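Local coordinates for aerobic respiration control sensor protein ArcB (Escherichia coli, PDB 1A0B) that acts as the sensor kinase that activates the response regulator ArcA through a four-step phosphorelay, here represented by its histidine-containing phosphotransfer (HPt) domain, at residues A[46-51]-A[99-104]; A[76-81]-A[105-110]. All blocks are in the same frame, centred on the assembly; numbering follows the deposited sequence.

Contact 1 of 2, residues A[46-51]-A[99-104]; sequences VLESNL and EWIEEM. With ZN (zinc ion), chain B.
Ile-101 carries this contact, reaching from helix 93-122 to three residues of helix 26-52 with its two branches. The CG2 methyl meets CB of Leu-47 at 4.0 Å. The same methyl lies 3.2 Å from OE2 of Glu-48, a close approach of a carboxylate oxygen to carbon. The longer branch goes to the next turn, where CD1 of Ile-101 comes within 3.6 Å of CG of Leu-51. The isoleucine and Leu-51 pass alongside each other, running in opposite directions. The split follows from the torsions: CG2 is anti to the backbone N, while CG1 is anti to the carbonyl carbon (chi1 -66°) and continues extended to CD1.

Glu-48 does not start out facing the other helix. Its chain bends at chi2 and brings the carboxylate round beside the isoleucine. There OE2 of Glu-48 is 4.1 Å from OE1 of Glu-102, and the two carboxylate planes stand at 88° to each other. Glu-102 is also bent at chi2, and its other oxygen has Glu-106 as a further acidic neighbour.

The helices run antiparallel, with 155° between the segment axes and a closest approach of 10.3 Å. Leu-47 also packs on Glu-62 and Ile-66 of helix 56-72. Met-104 and Trp-100 carry the packing on to helix 76-85. Glu-103 takes no part in the leucine-isoleucine contact and instead binds the zinc ion through OE2, at 2.5 Å, with His-77 and Glu-107 as further ligands.

No hydrogen bond or salt bridge joins the two segments. Cohesion here therefore comes from the aliphatic contacts of Ile-101, while the neighbouring carboxylates of Glu-48 and Glu-102 probably repel each other mildly and may raise each other's proton affinity.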
loop_
_atom_site.group_PDB
_atom_site.type_symbol
_atom_site.label_atom_id
_atom_site.label_comp_id
_atom_site.label_asym_id
_atom_site.label_seq_id
_atom_site.Cartn_x
_atom_site.Cartn_y
_atom_site.Cartn_z
ATOM N N VAL A 46 -8.974 7.854 6.814
ATOM C CA VAL A 46 -10.084 8.026 5.893
ATOM C C VAL A 46 -10.811 6.714 5.620
ATOM O O VAL A 46 -12.035 6.682 5.579
ATOM C CB VAL A 46 -9.592 8.659 4.597
ATOM C CG1 VAL A 46 -10.685 8.672 3.561
ATOM C CG2 VAL A 46 -9.121 10.065 4.878
ATOM N N LEU A 47 -10.065 5.632 5.432
ATOM C CA LEU A 47 -10.664 4.309 5.202
ATOM C C LEU A 47 -11.457 3.919 6.432
ATOM O O LEU A 47 -12.589 3.461 6.334
ATOM C CB LEU A 47 -9.586 3.255 5.005
ATOM C CG LEU A 47 -9.047 3.043 3.608
ATOM C CD1 LEU A 47 -7.927 2.013 3.702
ATOM C CD2 LEU A 47 -10.179 2.570 2.683
ATOM N N GLU A 48 -10.817 4.080 7.585
ATOM C CA GLU A 48 -11.395 3.775 8.885
ATOM C C GLU A 48 -12.706 4.515 9.069
ATOM O O GLU A 48 -13.689 3.930 9.529
ATOM C CB GLU A 48 -10.421 4.164 10.005
ATOM C CG GLU A 48 -9.395 3.112 10.319
ATOM C CD GLU A 48 -10.040 1.845 10.812
ATOM O OE1 GLU A 48 -10.780 1.914 11.816
ATOM O OE2 GLU A 48 -9.829 0.783 10.192
ATOM N N SER A 49 -12.722 5.787 8.678
ATOM C CA SER A 49 -13.903 6.633 8.792
ATOM C C SER A 49 -14.976 6.290 7.769
ATOM O O SER A 49 -16.173 6.398 8.058
ATOM C CB SER A 49 -13.505 8.096 8.657
ATOM O OG SER A 49 -14.618 8.931 8.386
ATOM N N ASN A 50 -14.565 5.924 6.562
ATOM C CA ASN A 50 -15.527 5.561 5.527
ATOM C C ASN A 50 -16.196 4.228 5.893
ATOM O O ASN A 50 -17.361 3.993 5.567
ATOM C CB ASN A 50 -14.837 5.449 4.155
ATOM C CG ASN A 50 -14.426 6.794 3.598
ATOM O OD1 ASN A 50 -15.170 7.758 3.682
ATOM N ND2 ASN A 50 -13.245 6.859 3.010
ATOM N N LEU A 51 -15.451 3.371 6.584
ATOM C CA LEU A 51 -15.939 2.065 7.008
ATOM C C LEU A 51 -17.035 2.214 8.068
ATOM O O LEU A 51 -18.156 1.747 7.884
ATOM C CB LEU A 51 -14.775 1.257 7.582
ATOM C CG LEU A 51 -14.731 -0.275 7.538
ATOM C CD1 LEU A 51 -14.164 -0.792 8.843
ATOM C CD2 LEU A 51 -16.092 -0.877 7.273
ATOM N N GLU A 99 -11.706 -6.471 7.650
ATOM C CA GLU A 99 -10.451 -7.146 7.968
ATOM C C GLU A 99 -9.304 -6.630 7.104
ATOM O O GLU A 99 -8.189 -6.547 7.570
ATOM C CB GLU A 99 -10.579 -8.645 7.733
ATOM C CG GLU A 99 -10.773 -9.504 8.966
ATOM C CD GLU A 99 -10.216 -10.927 8.771
ATOM O OE1 GLU A 99 -10.425 -11.526 7.679
ATOM O OE2 GLU A 99 -9.542 -11.440 9.702
ATOM N N TRP A 100 -9.567 -6.366 5.827
ATOM C CA TRP A 100 -8.530 -5.878 4.906
ATOM C C TRP A 100 -8.027 -4.521 5.333
ATOM O O TRP A 100 -6.837 -4.245 5.273
ATOM C CB TRP A 100 -9.065 -5.757 3.485
ATOM C CG TRP A 100 -9.483 -7.035 2.886
ATOM C CD1 TRP A 100 -9.017 -8.262 3.189
ATOM C CD2 TRP A 100 -10.443 -7.207 1.838
ATOM N NE1 TRP A 100 -9.619 -9.203 2.389
ATOM C CE2 TRP A 100 -10.497 -8.577 1.549
ATOM C CE3 TRP A 100 -11.260 -6.328 1.117
ATOM C CZ2 TRP A 100 -11.340 -9.104 0.565
ATOM C CZ3 TRP A 100 -12.095 -6.845 0.143
ATOM C CH2 TRP A 100 -12.130 -8.220 -0.126
ATOM N N ILE A 101 -8.956 -3.667 5.745
ATOM C CA ILE A 101 -8.636 -2.324 6.195
ATOM C C ILE A 101 -7.850 -2.395 7.493
ATOM O O ILE A 101 -6.873 -1.691 7.651
ATOM C CB ILE A 101 -9.928 -1.497 6.412
ATOM C CG1 ILE A 101 -10.642 -1.271 5.066
ATOM C CG2 ILE A 101 -9.600 -0.183 7.125
ATOM C CD1 ILE A 101 -12.012 -0.574 5.148
ATOM N N GLU A 102 -8.285 -3.237 8.429
ATOM C CA GLU A 102 -7.582 -3.369 9.703
ATOM C C GLU A 102 -6.185 -3.943 9.456
ATOM O O GLU A 102 -5.179 -3.451 9.969
ATOM C CB GLU A 102 -8.385 -4.249 10.662
ATOM C CG GLU A 102 -7.755 -4.427 12.034
ATOM C CD GLU A 102 -7.513 -3.123 12.772
ATOM O OE1 GLU A 102 -8.293 -2.148 12.585
ATOM O OE2 GLU A 102 -6.530 -3.081 13.545
ATOM N N GLU A 103 -6.128 -4.969 8.632
ATOM C CA GLU A 103 -4.867 -5.567 8.266
ATOM C C GLU A 103 -3.922 -4.485 7.723
ATOM O O GLU A 103 -2.745 -4.456 8.070
ATOM C CB GLU A 103 -5.137 -6.601 7.193
ATOM C CG GLU A 103 -4.021 -7.543 6.931
ATOM C CD GLU A 103 -4.321 -8.463 5.762
ATOM O OE1 GLU A 103 -5.501 -8.787 5.518
ATOM O OE2 GLU A 103 -3.360 -8.842 5.061
ATOM N N MET A 104 -4.429 -3.600 6.866
ATOM C CA MET A 104 -3.615 -2.523 6.279
ATOM C C MET A 104 -3.101 -1.598 7.367
ATOM O O MET A 104 -1.950 -1.155 7.355
ATOM C CB MET A 104 -4.463 -1.706 5.297
ATOM C CG MET A 104 -3.796 -0.455 4.727
ATOM S SD MET A 104 -3.083 -0.779 3.122
ATOM C CE MET A 104 -4.559 -0.732 2.134
HETATM ZN ZN ZN B . -1.069 -7.982 4.862
#

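Contact 2 of 2, residues A[76-81]-A[105-110]; sequences RHLQQL and KEEWRH. With ZN (zinc ion), chain B.
Glu-107 meets segment 76-81 through a zinc ion that it shares with His-77. Its CG lies between the backbone N and the carbonyl carbon (chi1 76°), and the extended chain beyond delivers the carboxylate to the metal. Both oxygens bind, OE2 of Glu-107 at 2.1 Å from zinc and OE1 at 2.4 Å. From segment 76-81, NE2 of His-77 binds zinc at 2.1 Å. The imidazole and carboxylate planes are nearly perpendicular, at 86°. ND1 of His-77 gives a hydrogen bond of 3.0 Å to OE1 of Gln-80, close to the ring plane, which, with the zinc bond at NE2, should hold the imidazole in its turn. Glu-103 is a further zinc ligand.

Trp-108 comes next. Its CB rests 4.0 Å from CD1 of Leu-78, while its indole leads away to Met-40, Pro-41 and Val-44 of helix 26-52. CD2 of Leu-78 lies along the chain of Glu-107. With alanine in place of Leu-78, the CB of Trp-108 and the chain of Glu-107 would probably lose their apolar cover and a gap would open between the helices. CG of Arg-109 lies over the centre of the indole.

The antiparallel pair, here at 154°, belongs to the four-helix bundle of the HPt domain, made by helices 26-52, 56-72, 76-85 and 93-122, with a zinc site bridging two of them.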
loop_
_atom_site.group_PDB
_atom_site.type_symbol
_atom_site.label_atom_id
_atom_site.label_comp_id
_atom_site.label_asym_id
_atom_site.label_seq_id
_atom_site.Cartn_x
_atom_site.Cartn_y
_atom_site.Cartn_z
ATOM N N ARG A 76 4.233 -4.184 -3.180
ATOM C CA ARG A 76 3.312 -5.162 -3.804
ATOM C C ARG A 76 2.150 -5.676 -2.938
ATOM O O ARG A 76 1.002 -5.822 -3.402
ATOM C CB ARG A 76 4.125 -6.361 -4.307
ATOM C CG ARG A 76 3.359 -7.420 -5.075
ATOM C CD ARG A 76 4.042 -8.805 -4.961
ATOM N NE ARG A 76 5.437 -8.841 -5.423
ATOM C CZ ARG A 76 5.847 -9.323 -6.603
ATOM N NH1 ARG A 76 4.980 -9.824 -7.479
ATOM N NH2 ARG A 76 7.139 -9.301 -6.915
ATOM N N HIS A 77 2.448 -5.954 -1.680
ATOM C CA HIS A 77 1.431 -6.465 -0.795
ATOM C C HIS A 77 0.357 -5.436 -0.442
ATOM O O HIS A 77 -0.839 -5.769 -0.401
ATOM C CB HIS A 77 2.090 -6.993 0.449
ATOM C CG HIS A 77 1.135 -7.629 1.389
ATOM N ND1 HIS A 77 0.212 -8.561 0.977
ATOM C CD2 HIS A 77 0.977 -7.497 2.723
ATOM C CE1 HIS A 77 -0.466 -8.989 2.017
ATOM N NE2 HIS A 77 -0.016 -8.368 3.095
ATOM N N LEU A 78 0.765 -4.190 -0.202
ATOM C CA LEU A 78 -0.193 -3.136 0.142
ATOM C C LEU A 78 -1.008 -2.748 -1.073
ATOM O O LEU A 78 -2.176 -2.360 -0.964
ATOM C CB LEU A 78 0.490 -1.911 0.752
ATOM C CG LEU A 78 1.201 -2.115 2.090
ATOM C CD1 LEU A 78 1.773 -0.794 2.526
ATOM C CD2 LEU A 78 0.266 -2.683 3.158
ATOM N N GLN A 79 -0.398 -2.880 -2.238
ATOM C CA GLN A 79 -1.075 -2.591 -3.478
ATOM C C GLN A 79 -2.182 -3.638 -3.675
ATOM O O GLN A 79 -3.286 -3.335 -4.132
ATOM C CB GLN A 79 -0.077 -2.678 -4.619
ATOM C CG GLN A 79 -0.698 -2.450 -5.976
ATOM C CD GLN A 79 0.329 -2.455 -7.082
ATOM O OE1 GLN A 79 1.088 -3.401 -7.224
ATOM N NE2 GLN A 79 0.370 -1.388 -7.862
ATOM N N GLN A 80 -1.866 -4.875 -3.326
ATOM C CA GLN A 80 -2.780 -6.004 -3.448
ATOM C C GLN A 80 -4.002 -5.866 -2.510
ATOM O O GLN A 80 -5.137 -6.233 -2.859
ATOM C CB GLN A 80 -1.973 -7.273 -3.177
ATOM C CG GLN A 80 -2.752 -8.548 -3.007
ATOM C CD GLN A 80 -1.873 -9.658 -2.455
ATOM O OE1 GLN A 80 -1.059 -9.441 -1.538
ATOM N NE2 GLN A 80 -2.002 -10.847 -3.030
ATOM N N LEU A 81 -3.772 -5.283 -1.341
ATOM C CA LEU A 81 -4.830 -5.063 -0.361
ATOM C C LEU A 81 -5.748 -3.956 -0.863
ATOM O O LEU A 81 -6.963 -4.057 -0.762
ATOM C CB LEU A 81 -4.203 -4.659 0.966
ATOM C CG LEU A 81 -4.501 -5.421 2.247
ATOM C CD1 LEU A 81 -4.662 -6.900 2.017
ATOM C CD2 LEU A 81 -3.370 -5.129 3.209
ATOM N N LYS A 105 -3.997 -1.304 8.298
ATOM C CA LYS A 105 -3.743 -0.438 9.440
ATOM C C LYS A 105 -2.583 -0.932 10.285
ATOM O O LYS A 105 -1.732 -0.153 10.716
ATOM C CB LYS A 105 -5.002 -0.392 10.317
ATOM C CG LYS A 105 -4.884 0.436 11.582
ATOM C CD LYS A 105 -6.151 0.301 12.375
ATOM C CE LYS A 105 -6.163 1.245 13.559
ATOM N NZ LYS A 105 -6.076 2.676 13.151
ATOM N N GLU A 106 -2.592 -2.227 10.565
ATOM C CA GLU A 106 -1.572 -2.838 11.395
ATOM C C GLU A 106 -0.255 -3.112 10.703
ATOM O O GLU A 106 0.782 -3.136 11.356
ATOM C CB GLU A 106 -2.092 -4.159 11.969
ATOM C CG GLU A 106 -3.332 -4.012 12.820
ATOM C CD GLU A 106 -3.890 -5.332 13.325
ATOM O OE1 GLU A 106 -3.236 -6.393 13.225
ATOM O OE2 GLU A 106 -5.011 -5.302 13.848
ATOM N N GLU A 107 -0.261 -3.268 9.390
ATOM C CA GLU A 107 0.978 -3.629 8.738
ATOM C C GLU A 107 1.723 -2.653 7.843
ATOM O O GLU A 107 2.894 -2.891 7.528
ATOM C CB GLU A 107 0.755 -4.904 7.959
ATOM C CG GLU A 107 -0.004 -4.669 6.702
ATOM C CD GLU A 107 -0.109 -5.908 5.847
ATOM O OE1 GLU A 107 0.675 -6.864 6.063
ATOM O OE2 GLU A 107 -0.979 -5.917 4.951
ATOM N N TRP A 108 1.078 -1.570 7.435
ATOM C CA TRP A 108 1.718 -0.624 6.528
ATOM C C TRP A 108 3.093 -0.114 6.945
ATOM O O TRP A 108 4.022 -0.113 6.122
ATOM C CB TRP A 108 0.768 0.516 6.140
ATOM C CG TRP A 108 0.691 1.683 7.076
ATOM C CD1 TRP A 108 -0.315 1.956 7.946
ATOM C CD2 TRP A 108 1.598 2.798 7.150
ATOM N NE1 TRP A 108 -0.109 3.169 8.550
ATOM C CE2 TRP A 108 1.061 3.709 8.080
ATOM C CE3 TRP A 108 2.810 3.119 6.512
ATOM C CZ2 TRP A 108 1.695 4.927 8.392
ATOM C CZ3 TRP A 108 3.439 4.328 6.820
ATOM C CH2 TRP A 108 2.880 5.215 7.746
ATOM N N ARG A 109 3.264 0.259 8.214
ATOM C CA ARG A 109 4.566 0.747 8.648
ATOM C C ARG A 109 5.597 -0.347 8.533
ATOM O O ARG A 109 6.720 -0.088 8.119
ATOM C CB ARG A 109 4.542 1.273 10.079
ATOM C CG ARG A 109 3.720 2.523 10.272
ATOM C CD ARG A 109 3.873 3.129 11.673
ATOM N NE ARG A 109 2.619 3.745 12.100
ATOM C CZ ARG A 109 2.281 5.012 11.879
ATOM N NH1 ARG A 109 3.113 5.841 11.234
ATOM N NH2 ARG A 109 1.077 5.434 12.258
ATOM N N HIS A 110 5.220 -1.571 8.897
ATOM C CA HIS A 110 6.136 -2.701 8.821
ATOM C C HIS A 110 6.608 -2.916 7.390
ATOM O O HIS A 110 7.800 -3.157 7.137
ATOM C CB HIS A 110 5.489 -3.982 9.352
ATOM C CG HIS A 110 6.404 -5.160 9.311
ATOM N ND1 HIS A 110 7.614 -5.180 9.976
ATOM C CD2 HIS A 110 6.350 -6.308 8.595
ATOM C CE1 HIS A 110 8.271 -6.279 9.664
ATOM N NE2 HIS A 110 7.526 -6.982 8.828
HETATM ZN ZN ZN B . -1.069 -7.982 4.862
#

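From the N terminus the segments come in the order 46-51, 76-81, 99-104 and 105-110. The two contacts therefore cross. Contact 1 closes a loop that takes in helices 56-72 and 76-85. Contact 2 opens inside that loop, at helix 76-85, and closes about two turns further along helix 93-122. Helix 93-122 serves both, meeting helix 26-52 in contact 1 and helix 76-85 in contact 2. The centres are 12 Å apart, yet the contacts touch where Met-104 packs on Leu-78, and Glu-103 brings the zinc site to both. Helix 56-72, which holds the probable phosphorylation site His-64, packs against helices 26-52 and 76-85.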